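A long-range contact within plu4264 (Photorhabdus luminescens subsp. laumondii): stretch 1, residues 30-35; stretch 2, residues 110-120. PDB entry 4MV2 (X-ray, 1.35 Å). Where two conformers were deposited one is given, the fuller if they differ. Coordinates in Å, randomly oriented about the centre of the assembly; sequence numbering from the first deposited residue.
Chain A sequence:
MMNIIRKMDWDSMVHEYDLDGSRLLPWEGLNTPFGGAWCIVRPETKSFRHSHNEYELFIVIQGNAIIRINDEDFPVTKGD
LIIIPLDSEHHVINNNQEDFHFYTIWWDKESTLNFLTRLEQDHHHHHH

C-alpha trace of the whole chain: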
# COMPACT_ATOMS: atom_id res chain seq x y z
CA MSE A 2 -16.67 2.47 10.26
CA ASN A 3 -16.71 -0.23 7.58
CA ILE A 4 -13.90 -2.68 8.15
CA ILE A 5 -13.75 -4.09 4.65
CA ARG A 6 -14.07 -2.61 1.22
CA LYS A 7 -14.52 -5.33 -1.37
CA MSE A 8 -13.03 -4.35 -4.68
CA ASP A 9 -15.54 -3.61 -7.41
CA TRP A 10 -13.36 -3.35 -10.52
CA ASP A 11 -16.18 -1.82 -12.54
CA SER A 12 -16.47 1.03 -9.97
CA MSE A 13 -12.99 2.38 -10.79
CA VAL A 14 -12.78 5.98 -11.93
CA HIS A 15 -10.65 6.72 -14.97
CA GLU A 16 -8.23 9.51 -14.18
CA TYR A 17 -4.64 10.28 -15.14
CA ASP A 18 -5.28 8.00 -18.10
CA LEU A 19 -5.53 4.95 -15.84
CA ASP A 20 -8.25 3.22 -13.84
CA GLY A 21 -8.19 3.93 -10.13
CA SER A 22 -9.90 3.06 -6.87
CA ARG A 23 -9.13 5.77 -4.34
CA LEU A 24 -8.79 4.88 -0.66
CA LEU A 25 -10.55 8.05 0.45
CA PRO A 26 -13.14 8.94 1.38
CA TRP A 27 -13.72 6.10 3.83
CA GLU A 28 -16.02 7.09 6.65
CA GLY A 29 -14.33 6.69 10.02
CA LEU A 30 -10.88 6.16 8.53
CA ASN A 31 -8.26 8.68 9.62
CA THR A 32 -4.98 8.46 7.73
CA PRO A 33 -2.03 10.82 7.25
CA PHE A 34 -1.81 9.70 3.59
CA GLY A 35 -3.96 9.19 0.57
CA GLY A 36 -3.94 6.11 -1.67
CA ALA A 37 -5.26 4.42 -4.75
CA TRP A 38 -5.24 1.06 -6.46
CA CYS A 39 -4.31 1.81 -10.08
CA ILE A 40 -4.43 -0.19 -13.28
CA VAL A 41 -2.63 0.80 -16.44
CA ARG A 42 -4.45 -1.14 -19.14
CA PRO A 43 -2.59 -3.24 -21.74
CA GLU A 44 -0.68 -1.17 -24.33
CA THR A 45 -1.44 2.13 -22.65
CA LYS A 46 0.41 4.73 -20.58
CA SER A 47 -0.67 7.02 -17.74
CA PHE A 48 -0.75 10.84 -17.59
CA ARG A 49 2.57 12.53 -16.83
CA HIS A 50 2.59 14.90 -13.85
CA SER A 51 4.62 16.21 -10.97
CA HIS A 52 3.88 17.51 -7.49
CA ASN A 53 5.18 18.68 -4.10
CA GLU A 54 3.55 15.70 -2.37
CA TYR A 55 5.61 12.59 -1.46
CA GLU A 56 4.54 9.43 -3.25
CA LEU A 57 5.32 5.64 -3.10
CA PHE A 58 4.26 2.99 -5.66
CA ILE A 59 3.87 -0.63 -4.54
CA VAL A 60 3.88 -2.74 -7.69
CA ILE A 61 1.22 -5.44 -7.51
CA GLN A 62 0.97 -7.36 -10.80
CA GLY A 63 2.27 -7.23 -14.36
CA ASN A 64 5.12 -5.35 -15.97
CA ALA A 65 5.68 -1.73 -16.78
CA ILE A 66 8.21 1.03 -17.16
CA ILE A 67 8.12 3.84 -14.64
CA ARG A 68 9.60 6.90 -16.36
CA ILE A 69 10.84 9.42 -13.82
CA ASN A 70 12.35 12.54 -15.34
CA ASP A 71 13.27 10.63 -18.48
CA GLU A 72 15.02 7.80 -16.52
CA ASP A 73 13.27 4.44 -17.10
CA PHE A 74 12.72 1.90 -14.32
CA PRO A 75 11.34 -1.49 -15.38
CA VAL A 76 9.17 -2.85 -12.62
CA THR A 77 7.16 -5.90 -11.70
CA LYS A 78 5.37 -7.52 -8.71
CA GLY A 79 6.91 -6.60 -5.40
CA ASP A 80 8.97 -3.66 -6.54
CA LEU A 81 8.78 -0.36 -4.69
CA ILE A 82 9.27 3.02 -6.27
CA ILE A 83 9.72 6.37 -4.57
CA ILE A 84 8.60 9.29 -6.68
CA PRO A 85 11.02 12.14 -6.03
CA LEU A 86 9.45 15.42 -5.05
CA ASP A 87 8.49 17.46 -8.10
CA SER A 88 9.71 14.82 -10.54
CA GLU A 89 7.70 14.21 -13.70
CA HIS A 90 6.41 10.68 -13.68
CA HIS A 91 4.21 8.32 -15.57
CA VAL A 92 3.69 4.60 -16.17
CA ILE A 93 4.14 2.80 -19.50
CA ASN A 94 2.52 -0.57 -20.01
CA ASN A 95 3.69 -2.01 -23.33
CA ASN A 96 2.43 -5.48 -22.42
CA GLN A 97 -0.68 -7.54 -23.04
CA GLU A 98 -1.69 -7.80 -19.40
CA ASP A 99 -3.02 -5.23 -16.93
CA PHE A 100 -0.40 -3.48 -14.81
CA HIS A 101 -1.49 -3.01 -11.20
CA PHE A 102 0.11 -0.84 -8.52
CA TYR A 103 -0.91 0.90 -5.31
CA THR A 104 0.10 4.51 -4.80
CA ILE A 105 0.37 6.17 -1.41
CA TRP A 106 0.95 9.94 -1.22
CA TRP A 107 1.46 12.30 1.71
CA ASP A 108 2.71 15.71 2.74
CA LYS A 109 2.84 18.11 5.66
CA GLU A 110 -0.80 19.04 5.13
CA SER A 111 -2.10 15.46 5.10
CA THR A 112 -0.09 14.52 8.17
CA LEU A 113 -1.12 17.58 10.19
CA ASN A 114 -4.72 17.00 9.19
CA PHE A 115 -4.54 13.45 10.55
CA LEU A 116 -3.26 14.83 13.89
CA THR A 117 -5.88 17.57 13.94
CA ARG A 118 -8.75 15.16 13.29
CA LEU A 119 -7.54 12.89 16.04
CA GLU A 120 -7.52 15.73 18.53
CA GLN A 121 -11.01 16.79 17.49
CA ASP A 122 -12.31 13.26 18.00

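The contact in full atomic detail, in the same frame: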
# COMPACT_ATOMS: atom_id res chain seq x y z
N LEU A 30 -12.29 6.45 8.70
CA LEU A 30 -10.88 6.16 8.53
C LEU A 30 -10.07 7.45 8.57
O LEU A 30 -10.33 8.35 7.80
CB LEU A 30 -10.65 5.48 7.17
CG LEU A 30 -9.19 5.18 6.83
CD1 LEU A 30 -8.53 4.28 7.85
CD2 LEU A 30 -9.06 4.59 5.44
N ASN A 31 -9.11 7.51 9.48
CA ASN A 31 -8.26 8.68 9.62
C ASN A 31 -6.83 8.29 9.34
O ASN A 31 -6.22 7.52 10.07
CB ASN A 31 -8.39 9.28 11.01
CG ASN A 31 -7.64 10.60 11.14
OD1 ASN A 31 -7.30 11.24 10.15
ND2 ASN A 31 -7.38 10.99 12.37
N THR A 32 -6.32 8.82 8.25
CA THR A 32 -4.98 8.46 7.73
C THR A 32 -4.19 9.74 7.50
O THR A 32 -4.77 10.77 7.16
CB THR A 32 -5.01 7.70 6.36
OG1 THR A 32 -5.69 8.52 5.41
CG2 THR A 32 -5.73 6.36 6.45
N PRO A 33 -2.87 9.67 7.61
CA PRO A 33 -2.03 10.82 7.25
C PRO A 33 -1.58 10.79 5.79
O PRO A 33 -0.70 11.56 5.41
CB PRO A 33 -0.81 10.63 8.15
CG PRO A 33 -0.69 9.12 8.27
CD PRO A 33 -2.11 8.62 8.30
N PHE A 34 -2.17 9.89 4.99
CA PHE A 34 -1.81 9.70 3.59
C PHE A 34 -3.09 9.49 2.81
O PHE A 34 -4.14 9.17 3.34
CB PHE A 34 -0.85 8.50 3.43
CG PHE A 34 -1.39 7.21 4.02
CD1 PHE A 34 -2.27 6.42 3.30
CD2 PHE A 34 -1.04 6.80 5.28
CE1 PHE A 34 -2.77 5.25 3.83
CE2 PHE A 34 -1.54 5.63 5.82
CZ PHE A 34 -2.41 4.88 5.12
N GLY A 35 -2.95 9.59 1.51
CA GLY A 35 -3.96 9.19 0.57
C GLY A 35 -3.45 7.97 -0.19
O GLY A 35 -2.27 7.65 -0.16
N GLU A 110 0.63 18.80 4.96
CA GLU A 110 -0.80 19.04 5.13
C GLU A 110 -1.55 17.77 5.55
O GLU A 110 -2.34 17.77 6.49
CB GLU A 110 -1.43 19.61 3.85
CG GLU A 110 -2.96 19.80 3.91
CD GLU A 110 -3.56 20.37 2.60
OE1 GLU A 110 -3.44 19.74 1.53
OE2 GLU A 110 -4.16 21.46 2.67
N SER A 111 -1.34 16.68 4.83
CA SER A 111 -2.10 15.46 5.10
C SER A 111 -1.77 14.90 6.49
O SER A 111 -2.63 14.38 7.17
CB SER A 111 -1.89 14.42 3.99
OG SER A 111 -0.57 13.90 3.96
N THR A 112 -0.52 15.01 6.88
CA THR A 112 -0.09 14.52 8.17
C THR A 112 -0.67 15.36 9.32
O THR A 112 -1.21 14.83 10.27
CB THR A 112 1.44 14.45 8.23
OG1 THR A 112 1.99 15.66 7.70
CG2 THR A 112 1.95 13.27 7.41
N LEU A 113 -0.57 16.67 9.18
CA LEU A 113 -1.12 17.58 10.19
C LEU A 113 -2.61 17.39 10.27
O LEU A 113 -3.17 17.42 11.34
CB LEU A 113 -0.77 19.02 9.84
CG LEU A 113 0.67 19.40 10.14
CD1 LEU A 113 0.98 20.75 9.52
CD2 LEU A 113 0.91 19.42 11.65
N ASN A 114 -3.27 17.14 9.14
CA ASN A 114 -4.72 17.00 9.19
C ASN A 114 -5.11 15.73 9.94
O ASN A 114 -6.10 15.73 10.68
CB ASN A 114 -5.31 17.00 7.77
CG ASN A 114 -5.26 18.40 7.12
OD1 ASN A 114 -5.00 19.44 7.78
ND2 ASN A 114 -5.52 18.42 5.81
N PHE A 115 -4.34 14.66 9.76
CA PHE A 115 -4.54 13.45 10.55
C PHE A 115 -4.47 13.74 12.06
O PHE A 115 -5.32 13.34 12.83
CB PHE A 115 -3.51 12.35 10.15
CG PHE A 115 -3.40 11.24 11.15
CD1 PHE A 115 -4.37 10.24 11.20
CD2 PHE A 115 -2.35 11.18 12.05
CE1 PHE A 115 -4.27 9.24 12.12
CE2 PHE A 115 -2.27 10.20 12.99
CZ PHE A 115 -3.21 9.22 13.02
N LEU A 116 -3.44 14.47 12.47
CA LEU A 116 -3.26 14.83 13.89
C LEU A 116 -4.38 15.73 14.38
O LEU A 116 -4.89 15.53 15.48
CB LEU A 116 -1.91 15.47 14.07
CG LEU A 116 -0.70 14.56 13.82
CD1 LEU A 116 0.62 15.32 13.76
CD2 LEU A 116 -0.59 13.44 14.84
N THR A 117 -4.82 16.65 13.55
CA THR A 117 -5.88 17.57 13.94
C THR A 117 -7.20 16.82 14.12
O THR A 117 -7.92 17.05 15.10
CB THR A 117 -5.99 18.69 12.89
OG1 THR A 117 -4.76 19.43 12.93
CG2 THR A 117 -7.16 19.61 13.17
N ARG A 118 -7.52 15.92 13.20
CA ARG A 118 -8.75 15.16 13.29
C ARG A 118 -8.77 14.25 14.49
O ARG A 118 -9.78 14.11 15.15
CB ARG A 118 -8.96 14.36 12.01
CG ARG A 118 -9.31 15.23 10.85
CD ARG A 118 -9.77 14.43 9.67
NE ARG A 118 -8.77 13.47 9.20
CZ ARG A 118 -7.87 13.72 8.25
NH1 ARG A 118 -7.80 14.92 7.68
NH2 ARG A 118 -7.01 12.77 7.88
N LEU A 119 -7.63 13.68 14.83
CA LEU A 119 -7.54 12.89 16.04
C LEU A 119 -7.88 13.70 17.26
O LEU A 119 -8.60 13.24 18.13
CB LEU A 119 -6.12 12.39 16.24
CG LEU A 119 -5.67 11.10 15.58
CD1 LEU A 119 -4.52 10.62 16.45
CD2 LEU A 119 -6.79 10.10 15.53
N GLU A 120 -7.33 14.90 17.34
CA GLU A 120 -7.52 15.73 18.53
C GLU A 120 -8.97 16.16 18.65
O GLU A 120 -9.49 16.29 19.75
CB GLU A 120 -6.57 16.93 18.49
CG GLU A 120 -6.66 17.85 19.73
CD GLU A 120 -6.52 17.10 21.06
OE1 GLU A 120 -7.03 17.61 22.09
OE2 GLU A 120 -5.90 15.99 21.09

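An irregular segment, residues 30-35, lies along one side of a helix that runs through all of residues 110-120, and no two touching residues are less than 77 apart in sequence. The closest pair of CA atoms is Pro33 and Thr112, 4.3 Å apart. That is tight for a loop against a helix, and it places the proline practically on the helix surface. The contact is modest, 384 Å² counting both sides, and most of it depends on three residues: Asn31, Pro33 and Phe115.

Asn31 covers the most surface and carries most of the polar chemistry. Its CA-to-CB bond points sideways to the helix, but with chi1 in the t well the amide end swings nearer and uses both of its polar atoms. OD1 accepts two hydrogen bonds from the guanidinium of Arg118, with NE and NH2 each 2.8 Å from Asn31 OD1. A single oxygen thus sits in the fork between two donors, at the edge of the guanidinium and near its plane; the price of sharing is that both N-H...O angles are bent to 134°. On the other side of the amide, Asn31 ND2 donates to Phe115 O at 3.2 Å with a straighter angle of 164°. That carbonyl is already occupied within the helix, accepting from Leu119 N at 3.1 Å from Phe115 O, so the asparagine adds a second donor to it without breaking the helical pattern. The apolar end of Leu119 closes in beside the amide, its CD2 lying 3.3 Å from Asn31 ND2. The rule is economical: one buried amide, read by a side chain through its oxygen and by a helix carbonyl through its nitrogen.

Pro33 supplies the apolar counterpart. Phe115, one helical turn before Leu119, points toward the loop, and its CB packs 3.8 Å from Pro33 CB. With chi1 at 165° the ring turns so that Pro33 CD lies over one face, 4.3 Å from the Phe115 ring centroid and 23° off the ring normal. This is a CH-pi contact, to which a proline ring is well suited because the CD carbon, bonded to nitrogen, carries slightly polarised hydrogens. Thr112 extends the apolar patch with its methyl, CG2 being 3.9 Å from Pro33 CB.

Ser111 meets the proline's backbone instead. Its CA-to-CB bond points toward the loop, bringing OG to 2.8 Å from Pro33 O, although another acceptor lies within reach of the same hydroxyl proton.

Thr32 turns its CA-to-CB bond away from the helix. Its hydroxyl is spent inside the loop, Thr32 OG1 donating to Phe34 O at 2.7 Å, while its backbone faces the helix. Thr32 O comes within 3.1 Å of Arg118 NH2, at the edge of the guanidinium and near its plane, but the angle is too poor for a hydrogen bond.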